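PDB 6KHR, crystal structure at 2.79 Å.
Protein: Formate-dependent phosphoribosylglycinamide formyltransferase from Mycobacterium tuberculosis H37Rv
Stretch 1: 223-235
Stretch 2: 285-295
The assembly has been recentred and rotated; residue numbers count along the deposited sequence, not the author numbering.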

# COMPACT_ATOMS: atom_id res chain seq x y z
N GLU A 223 18.22 -10.09 -23.91
CA GLU A 223 18.11 -10.98 -22.75
C GLU A 223 16.90 -10.56 -21.93
O GLU A 223 15.91 -11.29 -21.85
N PHE A 224 16.97 -9.38 -21.32
CA PHE A 224 15.93 -8.87 -20.42
C PHE A 224 15.34 -7.57 -20.92
O PHE A 224 16.05 -6.67 -21.38
N LEU A 225 14.03 -7.45 -20.79
CA LEU A 225 13.40 -6.15 -20.64
C LEU A 225 13.51 -5.73 -19.18
O LEU A 225 13.35 -6.54 -18.26
N VAL A 226 13.80 -4.45 -18.96
CA VAL A 226 14.05 -3.93 -17.63
C VAL A 226 13.39 -2.57 -17.50
O VAL A 226 13.48 -1.72 -18.39
N THR A 227 12.70 -2.36 -16.38
CA THR A 227 12.17 -1.05 -16.03
C THR A 227 13.05 -0.40 -14.95
O THR A 227 13.22 -0.96 -13.87
N MET A 228 13.60 0.77 -15.27
CA MET A 228 14.33 1.61 -14.32
C MET A 228 13.37 2.68 -13.82
O MET A 228 12.94 3.54 -14.60
N ILE A 229 13.00 2.60 -12.55
CA ILE A 229 12.15 3.60 -11.93
C ILE A 229 13.05 4.67 -11.38
O ILE A 229 13.87 4.38 -10.50
N VAL A 230 12.88 5.90 -11.87
CA VAL A 230 13.64 7.05 -11.41
C VAL A 230 12.69 8.00 -10.70
O VAL A 230 11.58 8.27 -11.17
N VAL A 231 13.13 8.48 -9.54
CA VAL A 231 12.34 9.33 -8.67
C VAL A 231 13.06 10.65 -8.54
O VAL A 231 14.24 10.67 -8.16
N CYS A 232 12.36 11.74 -8.81
CA CYS A 232 12.89 13.09 -8.65
C CYS A 232 11.99 13.83 -7.67
O CYS A 232 10.81 14.05 -7.94
N SER A 233 12.55 14.19 -6.52
CA SER A 233 11.80 14.99 -5.57
C SER A 233 12.73 16.02 -4.96
O SER A 233 13.86 16.22 -5.40
N GLN A 234 12.23 16.69 -3.94
CA GLN A 234 13.04 17.52 -3.08
C GLN A 234 13.20 16.79 -1.76
O GLN A 234 12.28 16.11 -1.30
N GLY A 235 14.40 16.87 -1.18
CA GLY A 235 14.61 16.40 0.16
C GLY A 235 14.56 17.57 1.12
O GLY A 235 14.23 18.69 0.73
N GLY A 285 13.07 16.92 -16.96
CA GLY A 285 13.02 17.88 -15.86
C GLY A 285 11.74 17.77 -15.04
O GLY A 285 10.82 17.01 -15.33
N GLY A 286 11.71 18.55 -13.97
CA GLY A 286 10.57 18.56 -13.07
C GLY A 286 10.59 17.41 -12.10
O GLY A 286 11.34 16.44 -12.22
N ARG A 287 9.72 17.51 -11.10
CA ARG A 287 9.55 16.44 -10.14
C ARG A 287 8.69 15.32 -10.72
O ARG A 287 7.86 15.54 -11.61
N GLY A 288 8.89 14.11 -10.24
CA GLY A 288 8.04 13.02 -10.66
C GLY A 288 8.69 11.67 -10.48
O GLY A 288 9.81 11.55 -9.98
N VAL A 289 7.95 10.65 -10.89
CA VAL A 289 8.42 9.28 -10.91
C VAL A 289 8.40 8.84 -12.36
O VAL A 289 7.35 8.90 -13.01
N PHE A 290 9.54 8.42 -12.86
CA PHE A 290 9.67 8.08 -14.26
C PHE A 290 10.02 6.61 -14.38
O PHE A 290 10.84 6.10 -13.61
N GLY A 291 9.37 5.93 -15.33
CA GLY A 291 9.72 4.58 -15.68
C GLY A 291 10.49 4.59 -16.99
O GLY A 291 9.98 5.07 -18.01
N VAL A 292 11.71 4.11 -16.95
CA VAL A 292 12.58 4.16 -18.12
C VAL A 292 12.74 2.74 -18.61
O VAL A 292 13.22 1.87 -17.88
N GLU A 293 12.34 2.51 -19.86
CA GLU A 293 12.34 1.17 -20.42
C GLU A 293 13.65 0.90 -21.15
O GLU A 293 14.09 1.71 -21.98
N LEU A 294 14.28 -0.23 -20.82
CA LEU A 294 15.55 -0.63 -21.42
C LEU A 294 15.51 -2.09 -21.88
O LEU A 294 14.72 -2.90 -21.40
N MET A 295 16.38 -2.38 -22.84
CA MET A 295 16.63 -3.70 -23.37
C MET A 295 18.09 -4.05 -23.10
O MET A 295 18.97 -3.23 -23.31

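The two stretches pair as neighbouring antiparallel strands, with Leu 225 opposite Met 295 and Cys 232 opposite Gly 288. Backbone polar groups are satisfied in reciprocal pairs at every second residue. Val 226 N gives to Leu 294 O and Leu 294 N to Val 226 O, both at 3.0 Å. Met 228 N reaches Val 292 O at 2.9 Å, and Val 292 N reaches Met 228 O at 2.7 Å. Val 230 N to Phe 290 O and Phe 290 N to Val 230 O are both 2.7 Å. Cys 232 N bonds Gly 288 O at 2.8 Å, and Gly 288 N bonds Cys 232 O at 3.0 Å.

Side chains alternate between two faces. One carries Val 226, Met 228, Val 230 and Cys 232 with Phe 290, Val 292 and Leu 294. Met 228, m at all three chi angles, places CG 3.5 Å from Leu 294 CD1. Cys 232 (m) brings SG 4.4 Å from CE1 of Phe 290 (m), oblique to the ring.

The other face carries Leu 225, Thr 227, Ile 229, Val 231, Val 289, Glu 293 and Met 295. Ile 229 (m, m) sets CG2 3.7 Å from CG1 of Val 289 (t). Ile 229 CD1 lies 4.1 Å from Gly 291 CA. Leu 225 CD2 meets Met 295 CG at 3.8 Å.

Thr 227 (m) donates OG1 to Glu 293 OE1 at 2.7 Å. The end of Glu 293 (m, m) comes nearer the partner strand, and OE1 accepts this bond. Its OE2 is 3.2 Å from Val 226 O, but both are acceptors and do not bond; OE2 is satisfied elsewhere in the structure.

Just before its strand, Arg 287 points sideways and packs its aliphatic part on Ser 233, with CG 3.5 Å from Ser 233 CA. Its NE and NH2 bond elsewhere, as does Ser 233 OG.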

# COMPACT_ATOMS: atom_id res chain seq x y z
CB GLU A 223 19.40 -10.89 -21.93
CG GLU A 223 20.05 -12.15 -21.46
CD GLU A 223 21.39 -11.83 -20.79
OE1 GLU A 223 21.56 -12.10 -19.58
OE2 GLU A 223 22.27 -11.29 -21.47
CB PHE A 224 16.46 -8.57 -19.01
CG PHE A 224 17.53 -9.48 -18.54
CD1 PHE A 224 17.28 -10.83 -18.38
CD2 PHE A 224 18.77 -8.98 -18.21
CE1 PHE A 224 18.27 -11.67 -17.92
CE2 PHE A 224 19.77 -9.82 -17.75
CZ PHE A 224 19.51 -11.17 -17.61
CB LEU A 225 11.95 -6.20 -21.08
CG LEU A 225 11.83 -6.76 -22.50
CD1 LEU A 225 10.37 -6.81 -22.95
CD2 LEU A 225 12.70 -6.01 -23.50
CB VAL A 226 15.56 -3.86 -17.33
CG1 VAL A 226 15.85 -2.81 -16.28
CG2 VAL A 226 16.04 -5.23 -16.85
CB THR A 227 10.73 -1.15 -15.57
OG1 THR A 227 9.94 -1.76 -16.60
CG2 THR A 227 10.17 0.25 -15.26
CB MET A 228 15.54 2.27 -14.97
CG MET A 228 16.55 1.32 -15.54
SD MET A 228 17.52 0.56 -14.24
CE MET A 228 18.04 2.08 -13.40
CB ILE A 229 11.28 3.02 -10.81
CG1 ILE A 229 10.33 1.94 -11.34
CG2 ILE A 229 10.49 4.16 -10.16
CD1 ILE A 229 9.24 2.48 -12.17
CB VAL A 230 14.35 7.75 -12.58
CG1 VAL A 230 15.16 8.88 -12.05
CG2 VAL A 230 15.22 6.78 -13.34
CB VAL A 231 12.15 8.71 -7.28
CG1 VAL A 231 11.32 9.65 -6.37
CG2 VAL A 231 11.56 7.30 -7.37
CB CYS A 232 12.95 13.80 -9.99
SG CYS A 232 13.90 12.86 -11.16
CB SER A 233 11.15 14.11 -4.50
OG SER A 233 10.30 14.90 -3.68
CB GLN A 234 12.40 18.91 -2.89
CG GLN A 234 13.17 20.07 -3.59
CD GLN A 234 12.96 20.16 -5.11
OE1 GLN A 234 13.86 19.88 -5.90
NE2 GLN A 234 11.76 20.57 -5.51
CB ARG A 287 8.92 16.99 -8.86
CG ARG A 287 9.88 17.07 -7.69
CD ARG A 287 9.43 18.05 -6.65
NE ARG A 287 7.98 18.14 -6.57
CZ ARG A 287 7.32 19.26 -6.29
NH1 ARG A 287 7.98 20.38 -6.07
NH2 ARG A 287 5.99 19.25 -6.22
CB VAL A 289 7.56 8.35 -10.04
CG1 VAL A 289 8.01 6.97 -10.22
CG2 VAL A 289 7.72 8.71 -8.60
CB PHE A 290 10.74 8.95 -14.94
CG PHE A 290 10.44 10.43 -14.92
CD1 PHE A 290 10.58 11.17 -13.75
CD2 PHE A 290 10.03 11.08 -16.08
CE1 PHE A 290 10.31 12.52 -13.73
CE2 PHE A 290 9.75 12.45 -16.06
CZ PHE A 290 9.89 13.16 -14.88
CB VAL A 292 13.94 4.79 -17.82
CG1 VAL A 292 14.88 4.56 -18.97
CG2 VAL A 292 13.78 6.25 -17.58
CB GLU A 293 11.14 0.99 -21.35
CG GLU A 293 9.83 0.89 -20.58
CD GLU A 293 9.83 -0.23 -19.52
OE1 GLU A 293 9.05 -0.14 -18.55
OE2 GLU A 293 10.61 -1.20 -19.65
CB LEU A 294 16.72 -0.43 -20.44
CG LEU A 294 16.81 0.88 -19.69
CD1 LEU A 294 17.92 0.80 -18.68
CD2 LEU A 294 17.07 1.99 -20.67
CB MET A 295 16.35 -3.76 -24.88
CG MET A 295 14.92 -3.41 -25.24
SD MET A 295 14.64 -3.30 -27.02
CE MET A 295 14.99 -1.57 -27.35